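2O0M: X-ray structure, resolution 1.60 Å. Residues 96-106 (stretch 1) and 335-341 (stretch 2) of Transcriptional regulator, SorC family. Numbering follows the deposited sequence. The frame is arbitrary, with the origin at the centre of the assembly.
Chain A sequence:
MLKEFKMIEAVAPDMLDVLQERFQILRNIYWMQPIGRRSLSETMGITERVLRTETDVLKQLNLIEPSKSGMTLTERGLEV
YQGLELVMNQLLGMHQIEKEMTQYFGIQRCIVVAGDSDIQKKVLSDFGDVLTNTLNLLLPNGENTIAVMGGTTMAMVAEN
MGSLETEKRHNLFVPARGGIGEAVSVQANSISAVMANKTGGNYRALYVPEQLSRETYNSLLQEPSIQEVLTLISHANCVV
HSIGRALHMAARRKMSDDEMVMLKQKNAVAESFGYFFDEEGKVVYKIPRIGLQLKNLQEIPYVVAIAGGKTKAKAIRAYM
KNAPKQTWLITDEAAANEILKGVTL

Stretch 1 96-106: QIEKEMTQYFG
Stretch 2, residues 335-341: AANEILK

Residues 96-105 form an α-helix, and residues 335-339 belong to a second helix, one that begins earlier in the chain. Their axes approach to 10.5 Å, and their N-to-C directions make an angle of 57°. In register, M101 faces A336, with M101 CA and A336 CA 7.0 Å apart. Helical phi/psi values hold through stretch 1 until G106, whose phi/psi of 70/36 suits glycine; in stretch 2, L340 sits at -92/4, with L340 N still bonded to A336 O at 2.9 Å.

No direct hydrogen bond crosses between the stretches; shape and apolar contact dominate the 430 Å² they bury. The contacts from stretch 1 come from I97, E100, M101, Y104 and F105, a spacing of three and four residues that places them along one side of the helix. A336 supplies the hollow: its small methyl leaves room for two larger neighbours. I97, extended with chi1 and chi2 both t, brings CD1 to 3.5 Å from A336 CB, and M101, a selenomethionine, sets SE 3.9 Å from the same A336 CB. The M101 side chain starts sideways but coils through m, m, m, so its end comes nearer, and M101 CE reaches I339 CD1 at 3.8 Å. An unbranched, flexible chain can fill such an irregular gap.

L340 is the most heavily covered residue. With rotamers m and t, its branched end lies against a row of side chains: L340 CD1 is 3.8 Å from I97 CG1 and also 3.8 Å from E100 CB, L340 CG is 3.9 Å from M101 SE, and L340 CD2 is 4.1 Å from Y104 CD2. E100 therefore offers aliphatic surface here, while the extended side chain (chi1 m, chi2 t) carries its carboxylate outward to the end of the Q96 side chain, where Q96 NE2 donates a very short 2.4 Å hydrogen bond to E100 OE2.

Farther along, I339 (m, t) pushes its CG2 methyl over one face of the Y104 ring (chi1 t, chi2 -89°). The methyl lies 4.1 Å from the ring centroid and 20° off the normal, a CH-pi contact, with Y104 CE1 3.9 Å from I339 CG2. F105 (chi1 m, chi2 119°) meets the same methyl, F105 CZ to I339 CG2 being 4.1 Å. Tyrosine also suits this exposed position because its hydroxyl can engage solvent: one water lies 2.9 Å from Y104 OH and donates to I339 O at 2.7 Å, bridging the stretches beside the apolar packing.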

# COMPACT_ATOMS: atom_id res chain seq x y z
N GLN A 96 -16.29 -11.22 15.87
CA GLN A 96 -17.11 -12.03 14.97
C GLN A 96 -16.95 -11.59 13.52
O GLN A 96 -16.69 -12.40 12.63
CB GLN A 96 -18.59 -11.93 15.38
CG GLN A 96 -19.37 -13.21 15.21
CD GLN A 96 -19.50 -13.63 13.77
OE1 GLN A 96 -19.23 -14.78 13.41
NE2 GLN A 96 -19.92 -12.70 12.93
N ILE A 97 -17.10 -10.29 13.28
CA ILE A 97 -16.96 -9.73 11.93
C ILE A 97 -15.53 -9.90 11.40
O ILE A 97 -15.33 -10.18 10.22
CB ILE A 97 -17.45 -8.24 11.85
CG1 ILE A 97 -17.55 -7.77 10.40
CG2 ILE A 97 -16.57 -7.31 12.68
CD1 ILE A 97 -18.28 -6.45 10.23
N GLU A 98 -14.55 -9.75 12.29
CA GLU A 98 -13.14 -9.96 11.93
C GLU A 98 -12.89 -11.41 11.51
O GLU A 98 -12.19 -11.66 10.52
CB GLU A 98 -12.22 -9.58 13.10
CG GLU A 98 -12.16 -8.07 13.31
CD GLU A 98 -11.37 -7.65 14.54
OE1 GLU A 98 -11.13 -8.49 15.42
OE2 GLU A 98 -10.99 -6.46 14.61
N LYS A 99 -13.46 -12.35 12.25
CA LYS A 99 -13.36 -13.77 11.90
C LYS A 99 -13.97 -14.04 10.53
O LYS A 99 -13.37 -14.73 9.71
CB LYS A 99 -14.09 -14.63 12.94
CG LYS A 99 -14.24 -16.11 12.54
CD LYS A 99 -15.13 -16.83 13.55
CE LYS A 99 -15.57 -18.21 13.04
NZ LYS A 99 -16.64 -18.81 13.90
N GLU A 100 -15.15 -13.50 10.30
CA GLU A 100 -15.84 -13.71 9.03
C GLU A 100 -15.00 -13.14 7.88
O GLU A 100 -14.91 -13.75 6.82
CB GLU A 100 -17.24 -13.09 9.06
CG GLU A 100 -18.23 -13.86 9.96
CD GLU A 100 -19.67 -13.36 9.89
OE1 GLU A 100 -20.04 -12.70 8.89
OE2 GLU A 100 -20.44 -13.64 10.83
N MSE A 101 -14.37 -11.99 8.11
CA MSE A 101 -13.53 -11.39 7.07
C MSE A 101 -12.28 -12.22 6.77
O MSE A 101 -11.96 -12.45 5.61
CB MSE A 101 -13.12 -9.95 7.44
CG MSE A 101 -14.25 -8.94 7.33
SE MSE A 101 -14.73 -8.55 5.48
CE MSE A 101 -13.23 -7.45 5.06
N THR A 102 -11.59 -12.69 7.80
CA THR A 102 -10.38 -13.48 7.57
C THR A 102 -10.71 -14.77 6.81
O THR A 102 -9.97 -15.17 5.93
CB THR A 102 -9.62 -13.86 8.87
OG1 THR A 102 -10.41 -14.78 9.64
CG2 THR A 102 -9.33 -12.64 9.69
N GLN A 103 -11.83 -15.39 7.16
CA GLN A 103 -12.25 -16.63 6.52
C GLN A 103 -12.74 -16.40 5.09
O GLN A 103 -12.51 -17.23 4.21
CB GLN A 103 -13.32 -17.33 7.37
CG GLN A 103 -12.73 -17.77 8.70
CD GLN A 103 -13.65 -18.67 9.51
OE1 GLN A 103 -14.87 -18.63 9.36
NE2 GLN A 103 -13.06 -19.49 10.37
N TYR A 104 -13.38 -15.27 4.86
CA TYR A 104 -13.86 -14.93 3.52
C TYR A 104 -12.70 -14.88 2.53
O TYR A 104 -12.80 -15.37 1.41
CB TYR A 104 -14.59 -13.58 3.55
CG TYR A 104 -15.26 -13.18 2.26
CD1 TYR A 104 -14.57 -12.45 1.29
CD2 TYR A 104 -16.58 -13.49 2.01
CE1 TYR A 104 -15.17 -12.08 0.10
CE2 TYR A 104 -17.20 -13.11 0.83
CZ TYR A 104 -16.49 -12.41 -0.12
OH TYR A 104 -17.11 -12.04 -1.29
N PHE A 105 -11.58 -14.31 2.96
CA PHE A 105 -10.42 -14.12 2.08
C PHE A 105 -9.35 -15.19 2.24
O PHE A 105 -8.45 -15.30 1.39
CB PHE A 105 -9.80 -12.73 2.30
CG PHE A 105 -10.69 -11.61 1.86
CD1 PHE A 105 -11.14 -10.66 2.76
CD2 PHE A 105 -11.09 -11.52 0.54
CE1 PHE A 105 -11.97 -9.63 2.35
CE2 PHE A 105 -11.93 -10.49 0.12
CZ PHE A 105 -12.36 -9.56 1.03
N GLY A 106 -9.43 -15.97 3.31
CA GLY A 106 -8.40 -16.96 3.60
C GLY A 106 -7.07 -16.36 4.03
O GLY A 106 -6.02 -16.91 3.71
N ALA A 335 -16.77 -1.13 5.24
CA ALA A 335 -16.28 -2.01 4.19
C ALA A 335 -16.67 -3.47 4.46
O ALA A 335 -17.16 -4.16 3.57
CB ALA A 335 -14.78 -1.88 4.04
N ALA A 336 -16.44 -3.91 5.69
CA ALA A 336 -16.71 -5.29 6.08
C ALA A 336 -18.20 -5.64 5.93
O ALA A 336 -18.53 -6.67 5.35
CB ALA A 336 -16.25 -5.53 7.51
N ASN A 337 -19.08 -4.80 6.46
CA ASN A 337 -20.52 -5.05 6.34
C ASN A 337 -20.94 -5.20 4.87
O ASN A 337 -21.74 -6.07 4.53
CB ASN A 337 -21.35 -3.94 6.99
CG ASN A 337 -21.29 -3.97 8.51
OD1 ASN A 337 -21.01 -5.00 9.13
ND2 ASN A 337 -21.58 -2.82 9.12
N GLU A 338 -20.38 -4.38 3.99
CA GLU A 338 -20.71 -4.43 2.57
C GLU A 338 -20.20 -5.71 1.92
O GLU A 338 -20.92 -6.39 1.18
CB GLU A 338 -20.16 -3.20 1.85
CG GLU A 338 -20.42 -3.19 0.35
CD GLU A 338 -21.88 -3.02 -0.02
OE1 GLU A 338 -22.74 -2.76 0.86
OE2 GLU A 338 -22.18 -3.15 -1.23
N ILE A 339 -18.95 -6.06 2.20
CA ILE A 339 -18.35 -7.26 1.66
C ILE A 339 -19.10 -8.53 2.10
O ILE A 339 -19.28 -9.44 1.31
CB ILE A 339 -16.86 -7.36 2.05
CG1 ILE A 339 -16.05 -6.27 1.33
CG2 ILE A 339 -16.29 -8.74 1.73
CD1 ILE A 339 -14.66 -5.98 1.92
N LEU A 340 -19.54 -8.55 3.36
CA LEU A 340 -20.15 -9.75 3.96
C LEU A 340 -21.67 -9.83 3.86
O LEU A 340 -22.28 -10.75 4.41
CB LEU A 340 -19.77 -9.83 5.45
CG LEU A 340 -18.29 -10.00 5.77
CD1 LEU A 340 -18.09 -9.91 7.26
CD2 LEU A 340 -17.76 -11.32 5.25
N LYS A 341 -22.30 -8.89 3.16
CA LYS A 341 -23.77 -8.91 3.06
C LYS A 341 -24.25 -10.08 2.19
O LYS A 341 -23.48 -10.63 1.40
CB LYS A 341 -24.29 -7.59 2.52
CG LYS A 341 -24.14 -7.43 1.02
CD LYS A 341 -24.35 -5.98 0.65
CE LYS A 341 -24.51 -5.79 -0.84
NZ LYS A 341 -25.01 -4.42 -1.13
O HOH W 1 -19.06 -9.85 -1.35